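Local coordinates for Rep protein (PDB 1M55) that probably nicks the viral DNA as the origin-binding endonuclease domain of the adeno-associated virus replication protein, in rolling-circle-type replication, at residues A[36-44]-A[173-181]; A[74-83]-A[157-168]. All blocks are in the same frame, centred on the assembly; numbering follows the deposited sequence.

How the contacts relate
Contact 1 lies near the surface, its centre about 17 Å from the centre of the chain, and contact 2 lies deeper, its centre about 6 Å from the same point; the two centres are about 11 Å apart. Along the chain, 36-44 comes first, then 74-83, 157-168 and last 173-181, so the pairing of contact 2 is enclosed by that of contact 1. Contact 2 joins strands 77-83 and 162-167 of the central antiparallel sheet and carries a zinc ligand. Contact 1 ties a loop to the start of helix 179-191, which follows strand 162-167. The two meet at a probable hydrogen bond, Asn44 N to Gln159 OE1 (2.8 Å), and where Ala176 packs on Ala165, so loop, helix and sheet adjoin here.

Contact 1: A[36-44]-A[173-181]; sequences ELPPESDLN and KLAALNLEE
Asp42 points its carboxylate oxygens at the first backbone N-H groups of helix 179-191, each through its syn lone pair: Asp42 OD1 accepts from Leu179 N at 2.8 Å. Asp42 OD2 accepts from Glu180 N at 3.2 Å. A chi1 of 62° sets CG between the backbone N and carbonyl carbon of Asp42, turning the carboxylate to the helix start, where the N-terminal peptide N-H groups would favour its negative charge. The amide of Asn178 stacks on this carboxylate, the planes 19° apart, and gives ND2 to Glu40 O at 2.9 Å. Close by, Ser41 OG donates to Leu177 O at 2.7 Å, in the carbonyl plane. Packing is tight beneath these bonds: Leu177 sends CD1 against Pro38 CG (3.7 Å) and CD2 toward Leu43 CD1, while Leu43 CD2 lies 3.8 Å from Leu179 CG. The solvent side is looser. There the extended side chain of Glu40 only brings OE1 near Leu174 CD1, and a water sits between Asn178 ND2 and, more weakly, Asp42 OD2. Leu177 also leans on Trp164 and Leu179 on Leu162, both of strand 162-167. Asn178 OD1 accepts from Glu181 N at 2.8 Å, the signature of an asparagine N-cap, here backed by an aspartate from a loop far away in sequence.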
loop_
_atom_site.group_PDB
_atom_site.type_symbol
_atom_site.label_atom_id
_atom_site.label_comp_id
_atom_site.label_asym_id
_atom_site.label_seq_id
_atom_site.Cartn_x
_atom_site.Cartn_y
_atom_site.Cartn_z
ATOM N N GLU A 36 2.723 12.324 -12.780
ATOM C CA GLU A 36 3.615 12.161 -13.922
ATOM C C GLU A 36 4.531 10.987 -13.614
ATOM O O GLU A 36 4.884 10.751 -12.455
ATOM C CB GLU A 36 4.459 13.414 -14.156
ATOM C CG GLU A 36 3.664 14.630 -14.614
ATOM C CD GLU A 36 4.546 15.812 -14.991
ATOM O OE1 GLU A 36 4.079 16.676 -15.765
ATOM O OE2 GLU A 36 5.703 15.881 -14.516
ATOM N N LEU A 37 4.874 10.226 -14.642
ATOM C CA LEU A 37 5.755 9.084 -14.472
ATOM C C LEU A 37 7.190 9.573 -14.365
ATOM O O LEU A 37 7.573 10.520 -15.051
ATOM C CB LEU A 37 5.646 8.149 -15.679
ATOM C CG LEU A 37 4.327 7.433 -15.927
ATOM C CD1 LEU A 37 4.349 6.820 -17.316
ATOM C CD2 LEU A 37 4.093 6.370 -14.866
ATOM N N PRO A 38 7.987 8.976 -13.466
ATOM C CA PRO A 38 9.389 9.386 -13.318
ATOM C C PRO A 38 10.112 8.972 -14.609
ATOM O O PRO A 38 9.677 8.043 -15.299
ATOM C CB PRO A 38 9.864 8.540 -12.133
ATOM C CG PRO A 38 8.616 8.308 -11.351
ATOM C CD PRO A 38 7.612 8.008 -12.423
ATOM N N PRO A 39 11.240 9.619 -14.934
ATOM C CA PRO A 39 11.984 9.284 -16.155
ATOM C C PRO A 39 12.355 7.805 -16.283
ATOM O O PRO A 39 12.349 7.249 -17.386
ATOM C CB PRO A 39 13.235 10.156 -16.033
ATOM C CG PRO A 39 12.722 11.364 -15.304
ATOM C CD PRO A 39 11.882 10.733 -14.215
ATOM N N GLU A 40 12.653 7.164 -15.158
ATOM C CA GLU A 40 13.051 5.754 -15.140
ATOM C C GLU A 40 11.901 4.743 -15.193
ATOM O O GLU A 40 12.138 3.536 -15.148
ATOM C CB GLU A 40 13.915 5.482 -13.908
ATOM C CG GLU A 40 15.193 6.309 -13.883
ATOM C CD GLU A 40 16.005 6.107 -12.605
ATOM O OE1 GLU A 40 16.585 5.007 -12.428
ATOM O OE2 GLU A 40 16.061 7.050 -11.781
ATOM N N SER A 41 10.666 5.227 -15.256
ATOM C CA SER A 41 9.506 4.343 -15.313
ATOM C C SER A 41 9.146 4.033 -16.760
ATOM O O SER A 41 9.354 4.859 -17.646
ATOM C CB SER A 41 8.307 4.985 -14.615
ATOM O OG SER A 41 7.165 4.152 -14.676
ATOM N N ASP A 42 8.616 2.834 -16.988
ATOM C CA ASP A 42 8.202 2.418 -18.322
ATOM C C ASP A 42 6.717 2.047 -18.319
ATOM O O ASP A 42 6.241 1.329 -19.203
ATOM C CB ASP A 42 9.058 1.245 -18.822
ATOM C CG ASP A 42 8.926 -0.009 -17.955
ATOM O OD1 ASP A 42 8.193 0.016 -16.943
ATOM O OD2 ASP A 42 9.567 -1.029 -18.295
ATOM N N LEU A 43 6.002 2.516 -17.300
ATOM C CA LEU A 43 4.579 2.237 -17.176
ATOM C C LEU A 43 3.780 3.063 -18.175
ATOM O O LEU A 43 4.257 4.078 -18.681
ATOM C CB LEU A 43 4.083 2.564 -15.759
ATOM C CG LEU A 43 4.627 1.786 -14.558
ATOM C CD1 LEU A 43 4.031 2.359 -13.285
ATOM C CD2 LEU A 43 4.295 0.313 -14.680
ATOM N N ASN A 44 2.577 2.597 -18.483
ATOM C CA ASN A 44 1.689 3.310 -19.383
ATOM C C ASN A 44 0.788 4.134 -18.457
ATOM O O ASN A 44 -0.053 3.581 -17.741
ATOM C CB ASN A 44 0.862 2.322 -20.206
ATOM C CG ASN A 44 -0.122 3.013 -21.125
ATOM O OD1 ASN A 44 -0.248 4.238 -21.116
ATOM N ND2 ASN A 44 -0.826 2.230 -21.930
ATOM N N LYS A 173 14.108 -0.318 -5.433
ATOM C CA LYS A 173 13.801 1.048 -5.854
ATOM C C LYS A 173 13.515 1.181 -7.346
ATOM O O LYS A 173 12.553 1.840 -7.744
ATOM C CB LYS A 173 14.922 2.010 -5.447
ATOM C CG LYS A 173 14.910 2.396 -3.977
ATOM C CD LYS A 173 16.036 3.368 -3.660
ATOM C CE LYS A 173 15.901 3.940 -2.257
ATOM N NZ LYS A 173 14.658 4.753 -2.113
ATOM N N LEU A 174 14.337 0.548 -8.175
ATOM C CA LEU A 174 14.136 0.622 -9.616
ATOM C C LEU A 174 12.922 -0.200 -10.060
ATOM O O LEU A 174 12.145 0.239 -10.906
ATOM C CB LEU A 174 15.398 0.165 -10.350
ATOM C CG LEU A 174 15.339 0.095 -11.876
ATOM C CD1 LEU A 174 14.939 1.444 -12.480
ATOM C CD2 LEU A 174 16.698 -0.351 -12.393
ATOM N N ALA A 175 12.746 -1.368 -9.453
ATOM C CA ALA A 175 11.636 -2.256 -9.785
ATOM C C ALA A 175 10.258 -1.657 -9.528
ATOM O O ALA A 175 9.313 -1.935 -10.263
ATOM C CB ALA A 175 11.775 -3.574 -9.018
ATOM N N ALA A 176 10.154 -0.822 -8.498
ATOM C CA ALA A 176 8.879 -0.218 -8.118
ATOM C C ALA A 176 8.004 0.244 -9.279
ATOM O O ALA A 176 6.827 -0.121 -9.358
ATOM C CB ALA A 176 9.109 0.926 -7.127
ATOM N N LEU A 177 8.574 1.027 -10.191
ATOM C CA LEU A 177 7.808 1.543 -11.320
ATOM C C LEU A 177 8.363 1.122 -12.677
ATOM O O LEU A 177 8.084 1.769 -13.697
ATOM C CB LEU A 177 7.731 3.069 -11.244
ATOM C CG LEU A 177 7.133 3.670 -9.968
ATOM C CD1 LEU A 177 7.174 5.182 -10.052
ATOM C CD2 LEU A 177 5.707 3.189 -9.778
ATOM N N ASN A 178 9.126 0.034 -12.702
ATOM C CA ASN A 178 9.705 -0.434 -13.951
ATOM C C ASN A 178 9.436 -1.917 -14.184
ATOM O O ASN A 178 9.931 -2.780 -13.455
ATOM C CB ASN A 178 11.206 -0.144 -13.999
ATOM C CG ASN A 178 11.787 -0.341 -15.386
ATOM O OD1 ASN A 178 12.030 -1.469 -15.816
ATOM N ND2 ASN A 178 11.988 0.756 -16.104
ATOM N N LEU A 179 8.626 -2.185 -15.203
ATOM C CA LEU A 179 8.231 -3.534 -15.603
ATOM C C LEU A 179 9.403 -4.391 -16.077
ATOM O O LEU A 179 9.464 -5.586 -15.792
ATOM C CB LEU A 179 7.169 -3.449 -16.699
ATOM C CG LEU A 179 5.843 -2.807 -16.273
ATOM C CD1 LEU A 179 5.067 -2.344 -17.489
ATOM C CD2 LEU A 179 5.029 -3.791 -15.440
ATOM N N GLU A 180 10.348 -3.777 -16.782
ATOM C CA GLU A 180 11.508 -4.505 -17.281
ATOM C C GLU A 180 12.358 -4.991 -16.101
ATOM O O GLU A 180 12.805 -6.142 -16.073
ATOM C CB GLU A 180 12.322 -3.606 -18.211
ATOM C CG GLU A 180 13.263 -4.352 -19.128
ATOM C CD GLU A 180 12.548 -5.294 -20.081
ATOM O OE1 GLU A 180 11.570 -4.874 -20.737
ATOM O OE2 GLU A 180 12.976 -6.457 -20.183
ATOM N N GLU A 181 12.542 -4.123 -15.108
ATOM C CA GLU A 181 13.309 -4.476 -13.918
ATOM C C GLU A 181 12.561 -5.558 -13.121
ATOM O O GLU A 181 13.181 -6.477 -12.580
ATOM C CB GLU A 181 13.570 -3.230 -13.058
ATOM C CG GLU A 181 14.245 -3.497 -11.708
ATOM C CD GLU A 181 15.692 -3.969 -11.804
ATOM O OE1 GLU A 181 16.200 -4.192 -12.923
ATOM O OE2 GLU A 181 16.329 -4.116 -10.742
HETATM O O HOH W 1 11.442 2.780 -12.328
HETATM O O HOH W 2 12.613 0.360 -18.801
#

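Contact 2: A[74-83]-A[157-168]. With ZN (zinc ion), chain C.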
loop_
_atom_site.group_PDB
_atom_site.type_symbol
_atom_site.label_atom_id
_atom_site.label_comp_id
_atom_site.label_asym_id
_atom_site.label_seq_id
_atom_site.Cartn_x
_atom_site.Cartn_y
_atom_site.Cartn_z
ATOM N N GLU A 74 12.924 5.004 10.812
ATOM C CA GLU A 74 12.386 5.140 9.464
ATOM C C GLU A 74 12.287 3.704 8.950
ATOM O O GLU A 74 13.188 3.211 8.277
ATOM C CB GLU A 74 13.332 5.954 8.575
ATOM C CG GLU A 74 12.834 6.169 7.142
ATOM C CD GLU A 74 11.728 7.213 7.022
ATOM O OE1 GLU A 74 11.310 7.796 8.044
ATOM O OE2 GLU A 74 11.278 7.461 5.884
ATOM N N SER A 75 11.210 3.020 9.320
ATOM C CA SER A 75 11.000 1.635 8.924
ATOM C C SER A 75 11.066 1.386 7.417
ATOM O O SER A 75 10.602 2.208 6.613
ATOM C CB SER A 75 9.654 1.138 9.460
ATOM O OG SER A 75 9.600 1.206 10.875
ATOM N N LYS A 76 11.665 0.257 7.046
ATOM C CA LYS A 76 11.774 -0.145 5.650
ATOM C C LYS A 76 10.386 -0.606 5.223
ATOM O O LYS A 76 9.634 -1.175 6.035
ATOM C CB LYS A 76 12.773 -1.291 5.492
ATOM C CG LYS A 76 14.225 -0.887 5.702
ATOM C CD LYS A 76 14.669 0.121 4.654
ATOM C CE LYS A 76 16.143 0.464 4.798
ATOM N NZ LYS A 76 16.618 1.327 3.683
ATOM N N PHE A 77 10.052 -0.372 3.959
ATOM C CA PHE A 77 8.744 -0.742 3.439
ATOM C C PHE A 77 8.760 -0.966 1.940
ATOM O O PHE A 77 9.690 -0.552 1.240
ATOM C CB PHE A 77 7.718 0.380 3.731
ATOM C CG PHE A 77 7.998 1.681 2.995
ATOM C CD1 PHE A 77 7.548 1.879 1.686
ATOM C CD2 PHE A 77 8.734 2.694 3.604
ATOM C CE1 PHE A 77 7.832 3.066 0.997
ATOM C CE2 PHE A 77 9.023 3.885 2.924
ATOM C CZ PHE A 77 8.572 4.069 1.620
ATOM N N PHE A 78 7.728 -1.659 1.472
ATOM C CA PHE A 78 7.481 -1.877 0.059
ATOM C C PHE A 78 5.960 -1.845 0.005
ATOM O O PHE A 78 5.296 -2.664 0.637
ATOM C CB PHE A 78 8.006 -3.211 -0.478
ATOM C CG PHE A 78 7.847 -3.342 -1.974
ATOM C CD1 PHE A 78 8.852 -2.912 -2.835
ATOM C CD2 PHE A 78 6.655 -3.820 -2.524
ATOM C CE1 PHE A 78 8.673 -2.949 -4.225
ATOM C CE2 PHE A 78 6.469 -3.862 -3.906
ATOM C CZ PHE A 78 7.481 -3.422 -4.758
ATOM N N VAL A 79 5.424 -0.838 -0.670
ATOM C CA VAL A 79 3.986 -0.652 -0.780
ATOM C C VAL A 79 3.585 -0.699 -2.245
ATOM O O VAL A 79 4.166 0.003 -3.077
ATOM C CB VAL A 79 3.572 0.717 -0.183
ATOM C CG1 VAL A 79 2.069 0.937 -0.311
ATOM C CG2 VAL A 79 3.993 0.800 1.281
ATOM N N GLN A 80 2.621 -1.552 -2.567
ATOM C CA GLN A 80 2.156 -1.664 -3.941
ATOM C C GLN A 80 0.658 -1.376 -4.040
ATOM O O GLN A 80 -0.147 -1.962 -3.313
ATOM C CB GLN A 80 2.484 -3.044 -4.516
ATOM C CG GLN A 80 2.085 -3.206 -5.971
ATOM C CD GLN A 80 2.846 -4.317 -6.652
ATOM O OE1 GLN A 80 4.031 -4.181 -6.930
ATOM N NE2 GLN A 80 2.170 -5.423 -6.925
ATOM N N PHE A 81 0.312 -0.427 -4.906
ATOM C CA PHE A 81 -1.073 -0.026 -5.144
ATOM C C PHE A 81 -1.603 -0.833 -6.332
ATOM O O PHE A 81 -0.995 -0.844 -7.411
ATOM C CB PHE A 81 -1.132 1.479 -5.443
ATOM C CG PHE A 81 -2.528 2.018 -5.605
ATOM C CD1 PHE A 81 -2.820 2.921 -6.622
ATOM C CD2 PHE A 81 -3.553 1.613 -4.753
ATOM C CE1 PHE A 81 -4.117 3.411 -6.791
ATOM C CE2 PHE A 81 -4.852 2.100 -4.917
ATOM C CZ PHE A 81 -5.130 2.999 -5.938
ATOM N N GLU A 82 -2.740 -1.491 -6.134
ATOM C CA GLU A 82 -3.339 -2.325 -7.170
ATOM C C GLU A 82 -4.825 -2.070 -7.380
ATOM O O GLU A 82 -5.529 -1.593 -6.485
ATOM C CB GLU A 82 -3.163 -3.809 -6.820
ATOM C CG GLU A 82 -1.723 -4.288 -6.756
ATOM C CD GLU A 82 -1.599 -5.718 -6.265
ATOM O OE1 GLU A 82 -2.632 -6.395 -6.078
ATOM O OE2 GLU A 82 -0.460 -6.173 -6.060
ATOM N N LYS A 83 -5.286 -2.408 -8.578
ATOM C CA LYS A 83 -6.689 -2.294 -8.947
ATOM C C LYS A 83 -7.175 -3.745 -8.933
ATOM O O LYS A 83 -6.911 -4.507 -9.868
ATOM C CB LYS A 83 -6.818 -1.696 -10.349
ATOM C CG LYS A 83 -8.242 -1.515 -10.835
ATOM C CD LYS A 83 -8.256 -0.863 -12.216
ATOM C CE LYS A 83 -9.657 -0.403 -12.611
ATOM N NZ LYS A 83 -10.626 -1.533 -12.689
ATOM N N LYS A 157 2.991 -8.596 -10.808
ATOM C CA LYS A 157 1.789 -7.893 -11.255
ATOM C C LYS A 157 2.082 -6.941 -12.412
ATOM O O LYS A 157 3.106 -6.255 -12.415
ATOM C CB LYS A 157 1.133 -7.122 -10.103
ATOM C CG LYS A 157 0.171 -7.942 -9.247
ATOM C CD LYS A 157 0.888 -8.839 -8.265
ATOM C CE LYS A 157 -0.090 -9.737 -7.517
ATOM N NZ LYS A 157 -1.102 -8.970 -6.751
ATOM N N VAL A 158 1.192 -6.918 -13.401
ATOM C CA VAL A 158 1.346 -6.039 -14.558
ATOM C C VAL A 158 0.129 -5.115 -14.621
ATOM O O VAL A 158 -0.833 -5.299 -13.866
ATOM C CB VAL A 158 1.477 -6.842 -15.892
ATOM C CG1 VAL A 158 2.744 -7.675 -15.888
ATOM C CG2 VAL A 158 0.264 -7.735 -16.102
ATOM N N GLN A 159 0.177 -4.106 -15.485
ATOM C CA GLN A 159 -0.945 -3.179 -15.619
ATOM C C GLN A 159 -2.098 -3.884 -16.331
ATOM O O GLN A 159 -1.866 -4.747 -17.180
ATOM C CB GLN A 159 -0.518 -1.936 -16.400
ATOM C CG GLN A 159 0.571 -1.131 -15.712
ATOM C CD GLN A 159 0.885 0.150 -16.445
ATOM O OE1 GLN A 159 1.699 0.168 -17.366
ATOM N NE2 GLN A 159 0.238 1.232 -16.045
ATOM N N PRO A 160 -3.353 -3.508 -16.029
ATOM C CA PRO A 160 -3.787 -2.473 -15.083
ATOM C C PRO A 160 -3.881 -2.874 -13.605
ATOM O O PRO A 160 -4.197 -2.026 -12.765
ATOM C CB PRO A 160 -5.152 -2.075 -15.634
ATOM C CG PRO A 160 -5.688 -3.386 -16.101
ATOM C CD PRO A 160 -4.502 -4.007 -16.811
ATOM N N GLU A 161 -3.643 -4.144 -13.272
ATOM C CA GLU A 161 -3.702 -4.546 -11.863
ATOM C C GLU A 161 -2.682 -3.718 -11.083
ATOM O O GLU A 161 -2.993 -3.165 -10.028
ATOM C CB GLU A 161 -3.410 -6.034 -11.670
ATOM C CG GLU A 161 -3.526 -6.444 -10.201
ATOM C CD GLU A 161 -3.261 -7.912 -9.943
ATOM O OE1 GLU A 161 -3.086 -8.686 -10.906
ATOM O OE2 GLU A 161 -3.230 -8.293 -8.756
ATOM N N LEU A 162 -1.457 -3.661 -11.593
ATOM C CA LEU A 162 -0.412 -2.860 -10.966
ATOM C C LEU A 162 -0.734 -1.409 -11.298
ATOM O O LEU A 162 -0.895 -1.058 -12.470
ATOM C CB LEU A 162 0.966 -3.217 -11.536
ATOM C CG LEU A 162 2.116 -2.276 -11.156
ATOM C CD1 LEU A 162 2.322 -2.293 -9.653
ATOM C CD2 LEU A 162 3.390 -2.679 -11.878
ATOM N N GLN A 163 -0.860 -0.581 -10.268
ATOM C CA GLN A 163 -1.157 0.834 -10.453
ATOM C C GLN A 163 0.051 1.707 -10.119
ATOM O O GLN A 163 0.352 2.656 -10.844
ATOM C CB GLN A 163 -2.358 1.237 -9.599
ATOM C CG GLN A 163 -3.691 0.679 -10.085
ATOM C CD GLN A 163 -4.246 1.447 -11.268
ATOM O OE1 GLN A 163 -4.297 2.679 -11.251
ATOM N NE2 GLN A 163 -4.677 0.730 -12.295
ATOM N N TRP A 164 0.763 1.361 -9.048
ATOM C CA TRP A 164 1.935 2.125 -8.617
ATOM C C TRP A 164 2.603 1.370 -7.473
ATOM O O TRP A 164 2.027 0.435 -6.923
ATOM C CB TRP A 164 1.490 3.505 -8.114
ATOM C CG TRP A 164 2.510 4.601 -8.251
ATOM C CD1 TRP A 164 3.416 5.002 -7.315
ATOM C CD2 TRP A 164 2.671 5.481 -9.369
ATOM N NE1 TRP A 164 4.126 6.086 -7.776
ATOM C CE2 TRP A 164 3.689 6.401 -9.035
ATOM C CE3 TRP A 164 2.049 5.587 -10.620
ATOM C CZ2 TRP A 164 4.100 7.415 -9.906
ATOM C CZ3 TRP A 164 2.460 6.597 -11.488
ATOM C CH2 TRP A 164 3.476 7.497 -11.124
ATOM N N ALA A 165 3.816 1.776 -7.113
ATOM C CA ALA A 165 4.523 1.148 -6.004
ATOM C C ALA A 165 5.577 2.108 -5.474
ATOM O O ALA A 165 6.054 2.978 -6.205
ATOM C CB ALA A 165 5.161 -0.177 -6.434
ATOM N N TRP A 166 5.910 1.952 -4.197
ATOM C CA TRP A 166 6.897 2.795 -3.524
ATOM C C TRP A 166 7.718 1.909 -2.597
ATOM O O TRP A 166 7.212 0.924 -2.056
ATOM C CB TRP A 166 6.211 3.845 -2.638
ATOM C CG TRP A 166 5.189 4.731 -3.289
ATOM C CD1 TRP A 166 5.374 6.020 -3.711
ATOM C CD2 TRP A 166 3.793 4.449 -3.464
ATOM N NE1 TRP A 166 4.176 6.561 -4.118
ATOM C CE2 TRP A 166 3.189 5.620 -3.977
ATOM C CE3 TRP A 166 2.991 3.322 -3.226
ATOM C CZ2 TRP A 166 1.819 5.700 -4.255
ATOM C CZ3 TRP A 166 1.629 3.401 -3.501
ATOM C CH2 TRP A 166 1.057 4.584 -4.010
ATOM N N THR A 167 8.968 2.288 -2.361
ATOM C CA THR A 167 9.821 1.524 -1.461
ATOM C C THR A 167 11.073 2.304 -1.100
ATOM O O THR A 167 11.491 3.203 -1.841
ATOM C CB THR A 167 10.268 0.182 -2.092
ATOM O OG1 THR A 167 10.987 -0.591 -1.125
ATOM C CG2 THR A 167 11.163 0.420 -3.300
ATOM N N ASN A 168 11.617 2.007 0.075
ATOM C CA ASN A 168 12.864 2.622 0.504
ATOM C C ASN A 168 13.923 1.518 0.604
ATOM O O ASN A 168 14.965 1.693 1.236
ATOM C CB ASN A 168 12.720 3.429 1.807
ATOM C CG ASN A 168 12.241 2.599 2.977
ATOM O OD1 ASN A 168 11.931 1.416 2.840
ATOM N ND2 ASN A 168 12.155 3.228 4.142
HETATM ZN ZN ZN C . -3.594 -7.114 -4.387
HETATM O O HOH W 3 12.476 6.200 3.752
#
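Glu82 OE2 is gripped by two donors: Gln80 NE2 at 2.9 Å on its anti lone pair and Lys157 NZ at 3.0 Å from the syn side, 31° out of the carboxylate plane. These two bonds probably fix the rotation of the zinc-binding carboxylate. Its sister OE1 binds the zinc ion at 2.1 Å, with His89 and His91 the other two protein ligands. Lys157, whose chain turns at chi2 (78°) and again at chi4, brings NZ between the two acids and also forms a salt bridge to Glu161 OE2. Gln163 N and Trp164 N both reach Phe81 O, from the same face of its plane, making a classic beta bulge. Beyond it, Val79 and Trp166 exchange a pair of backbone bonds, and the Trp166 ring lays CE3 3.9 Å from Val79 CG1 and CZ3 3.9 Å from Phe81 CB. At the far end Asn168 OD1 takes Phe77 N at 2.8 Å, ND2 reaches Ser75 O at 3.1 Å, and Thr167 OG1 donates to Phe77 O at 2.7 Å. Strand 77-83 runs between antiparallel neighbours 162-167 and 88-95; Trp164 and Trp166 touch helix 50-71, whereas Leu162 and Ala165 touch helix 179-191.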